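Probable ATP-dependent kinase TDA10 (Saccharomyces cerevisiae, PDB 1ODF) is a probable ATP-dependent kinase of still unknown substrate specificity that closely resembles bacterial pantothenate kinase in structure. Local coordinates at residues Gly97-His102 against Val183-Lys188. Residues are numbered along the deposited sequence; the frame is centred on the assembly and turned at random.
Sequences GLPGTH and VDVNAK
P99 and G100, the two middle residues of a type II beta turn, press against one face of helix 182-195, where V185 and K188 lie one turn apart. The proline ring meets one branch of the valine, P99 CD lying 3.8 Å from V185 CG1. That methyl reaches the ring because it stands anti to the backbone N (chi1 178°). Next to it CB, CG and CD of K188 gather around G100 CA, CB at 3.6 Å, the bend at chi2 (-63°) keeping CD close to the glycine; beyond it the chain runs extended to NZ. P99 O also faces the helix, in van der Waals contact with K188 CB. One water joins the two sides, donating to G100 O at 2.7 Å and accepting from K188 NZ at 3.1 Å. Each residue type fits its place: proline suits the first corner of such a turn, and glycine the second, where phi is 114° and its bare CA lets the methylenes of K188 pack directly on it.

The turn is closed from within by L98 O, which accepts both T101 N at 3.1 Å and T101 OG1 at 2.6 Å, while G97 N donates to that same hydroxyl. Farther along the helix, the hydroxyl of Y192 bonds to both G100 N and H102 ND1. P99 lies about 9 Å, side chain to side chain, from Q40 of the predicted ATP-binding P-loop. The chemistry is mostly apolar packing plus one water bridge, implying that V185 and K188 supply shape, while direct polar attachment of the turn to this helix comes from Y192.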
ATOM      1  N   GLY A  97      -4.827   8.749  -7.132  1.00 42.28           N
ATOM      2  CA  GLY A  97      -5.143   8.671  -5.719  1.00 41.74           C
ATOM      3  C   GLY A  97      -5.804   7.400  -5.216  1.00 42.45           C
ATOM      4  O   GLY A  97      -5.139   6.503  -4.703  1.00 44.08           O
ATOM      5  N   LEU A  98      -7.119   7.321  -5.363  1.00 42.45           N
ATOM      6  CA  LEU A  98      -7.882   6.183  -4.874  1.00 41.11           C
ATOM      7  C   LEU A  98      -7.773   4.922  -5.721  1.00 41.23           C
ATOM      8  O   LEU A  98      -7.279   4.956  -6.852  1.00 40.24           O
ATOM      9  CB  LEU A  98      -9.365   6.560  -4.758  1.00 41.40           C
ATOM     10  CG  LEU A  98      -9.829   7.582  -3.713  1.00 44.79           C
ATOM     11  CD1 LEU A  98      -9.407   7.110  -2.323  1.00 44.61           C
ATOM     12  CD2 LEU A  98      -9.241   8.964  -4.019  1.00 44.75           C
ATOM     13  N   PRO A  99      -8.237   3.784  -5.172  1.00 38.58           N
ATOM     14  CA  PRO A  99      -8.196   2.523  -5.909  1.00 38.36           C
ATOM     15  C   PRO A  99      -8.917   2.773  -7.238  1.00 37.59           C
ATOM     16  O   PRO A  99      -9.993   3.376  -7.260  1.00 34.79           O
ATOM     17  CB  PRO A  99      -8.980   1.579  -5.007  1.00 37.56           C
ATOM     18  CG  PRO A  99      -8.680   2.095  -3.646  1.00 36.44           C
ATOM     19  CD  PRO A  99      -8.797   3.581  -3.824  1.00 37.07           C
ATOM     20  N   GLY A 100      -8.326   2.315  -8.337  1.00 37.01           N
ATOM     21  CA  GLY A 100      -8.936   2.533  -9.634  1.00 37.25           C
ATOM     22  C   GLY A 100      -8.060   3.460 -10.453  1.00 37.70           C
ATOM     23  O   GLY A 100      -8.228   3.575 -11.665  1.00 39.55           O
ATOM     24  N   THR A 101      -7.115   4.119  -9.786  1.00 37.62           N
ATOM     25  CA  THR A 101      -6.200   5.034 -10.455  1.00 37.71           C
ATOM     26  C   THR A 101      -4.851   4.376 -10.735  1.00 37.54           C
ATOM     27  O   THR A 101      -3.872   5.060 -11.053  1.00 35.37           O
ATOM     28  CB  THR A 101      -5.966   6.318  -9.617  1.00 38.00           C
ATOM     29  OG1 THR A 101      -5.367   5.974  -8.360  1.00 39.87           O
ATOM     30  CG2 THR A 101      -7.286   7.044  -9.375  1.00 38.86           C
ATOM     31  N   HIS A 102      -4.799   3.053 -10.608  1.00 36.09           N
ATOM     32  CA  HIS A 102      -3.568   2.322 -10.881  1.00 37.75           C
ATOM     33  C   HIS A 102      -3.701   1.468 -12.140  1.00 37.93           C
ATOM     34  O   HIS A 102      -4.797   1.069 -12.525  1.00 36.76           O
ATOM     35  CB  HIS A 102      -3.185   1.419  -9.701  1.00 38.60           C
ATOM     36  CG  HIS A 102      -2.795   2.169  -8.470  1.00 38.71           C
ATOM     37  ND1 HIS A 102      -3.707   2.554  -7.510  1.00 37.25           N
ATOM     38  CD2 HIS A 102      -1.590   2.625  -8.052  1.00 37.28           C
ATOM     39  CE1 HIS A 102      -3.079   3.210  -6.553  1.00 38.08           C
ATOM     40  NE2 HIS A 102      -1.794   3.269  -6.858  1.00 36.63           N
ATOM     41  N   VAL A 183     -19.126   3.788  -4.750  1.00 45.86           N
ATOM     42  CA  VAL A 183     -19.628   2.604  -5.426  1.00 46.31           C
ATOM     43  C   VAL A 183     -18.619   2.086  -6.444  1.00 46.70           C
ATOM     44  O   VAL A 183     -18.309   0.894  -6.467  1.00 46.13           O
ATOM     45  CB  VAL A 183     -20.972   2.911  -6.116  1.00 46.86           C
ATOM     46  CG1 VAL A 183     -21.369   1.772  -7.053  1.00 45.90           C
ATOM     47  CG2 VAL A 183     -22.042   3.125  -5.050  1.00 48.00           C
ATOM     48  N   ASP A 184     -18.101   2.980  -7.280  1.00 46.10           N
ATOM     49  CA  ASP A 184     -17.119   2.587  -8.284  1.00 47.26           C
ATOM     50  C   ASP A 184     -15.776   2.250  -7.627  1.00 46.48           C
ATOM     51  O   ASP A 184     -15.094   1.311  -8.036  1.00 45.38           O
ATOM     52  CB  ASP A 184     -16.912   3.708  -9.310  1.00 50.52           C
ATOM     53  CG  ASP A 184     -18.168   4.015 -10.113  1.00 54.46           C
ATOM     54  OD1 ASP A 184     -18.680   3.108 -10.813  1.00 57.03           O
ATOM     55  OD2 ASP A 184     -18.642   5.170 -10.046  1.00 56.65           O
ATOM     56  N   VAL A 185     -15.397   3.015  -6.610  1.00 45.35           N
ATOM     57  CA  VAL A 185     -14.132   2.768  -5.932  1.00 44.17           C
ATOM     58  C   VAL A 185     -14.123   1.333  -5.421  1.00 43.89           C
ATOM     59  O   VAL A 185     -13.162   0.591  -5.648  1.00 44.11           O
ATOM     60  CB  VAL A 185     -13.918   3.752  -4.755  1.00 43.85           C
ATOM     61  CG1 VAL A 185     -12.604   3.443  -4.039  1.00 41.30           C
ATOM     62  CG2 VAL A 185     -13.894   5.182  -5.282  1.00 42.70           C
ATOM     63  N   ASN A 186     -15.206   0.954  -4.748  1.00 41.30           N
ATOM     64  CA  ASN A 186     -15.370  -0.390  -4.209  1.00 40.40           C
ATOM     65  C   ASN A 186     -15.208  -1.442  -5.309  1.00 39.98           C
ATOM     66  O   ASN A 186     -14.593  -2.481  -5.090  1.00 39.29           O
ATOM     67  CB  ASN A 186     -16.755  -0.526  -3.565  1.00 39.39           C
ATOM     68  CG  ASN A 186     -16.996  -1.905  -2.986  1.00 40.45           C
ATOM     69  OD1 ASN A 186     -16.362  -2.301  -2.006  1.00 40.93           O
ATOM     70  ND2 ASN A 186     -17.910  -2.648  -3.595  1.00 39.77           N
ATOM     71  N   ALA A 187     -15.760  -1.175  -6.491  1.00 40.17           N
ATOM     72  CA  ALA A 187     -15.654  -2.116  -7.607  1.00 39.38           C
ATOM     73  C   ALA A 187     -14.207  -2.210  -8.057  1.00 38.94           C
ATOM     74  O   ALA A 187     -13.701  -3.294  -8.370  1.00 38.67           O
ATOM     75  CB  ALA A 187     -16.523  -1.667  -8.764  1.00 38.27           C
ATOM     76  N   LYS A 188     -13.553  -1.056  -8.090  1.00 37.64           N
ATOM     77  CA  LYS A 188     -12.158  -0.960  -8.487  1.00 36.81           C
ATOM     78  C   LYS A 188     -11.235  -1.685  -7.501  1.00 34.63           C
ATOM     79  O   LYS A 188     -10.263  -2.316  -7.906  1.00 34.49           O
ATOM     80  CB  LYS A 188     -11.754   0.516  -8.587  1.00 38.38           C
ATOM     81  CG  LYS A 188     -12.402   1.265  -9.734  1.00 39.44           C
ATOM     82  CD  LYS A 188     -11.971   0.664 -11.069  1.00 42.93           C
ATOM     83  CE  LYS A 188     -12.429   1.500 -12.250  1.00 43.41           C
ATOM     84  NZ  LYS A 188     -11.849   0.981 -13.526  1.00 50.05           N
TER
HETATM   85  O   HOH W   1      -8.913   1.896 -13.607  1.00 44.13           O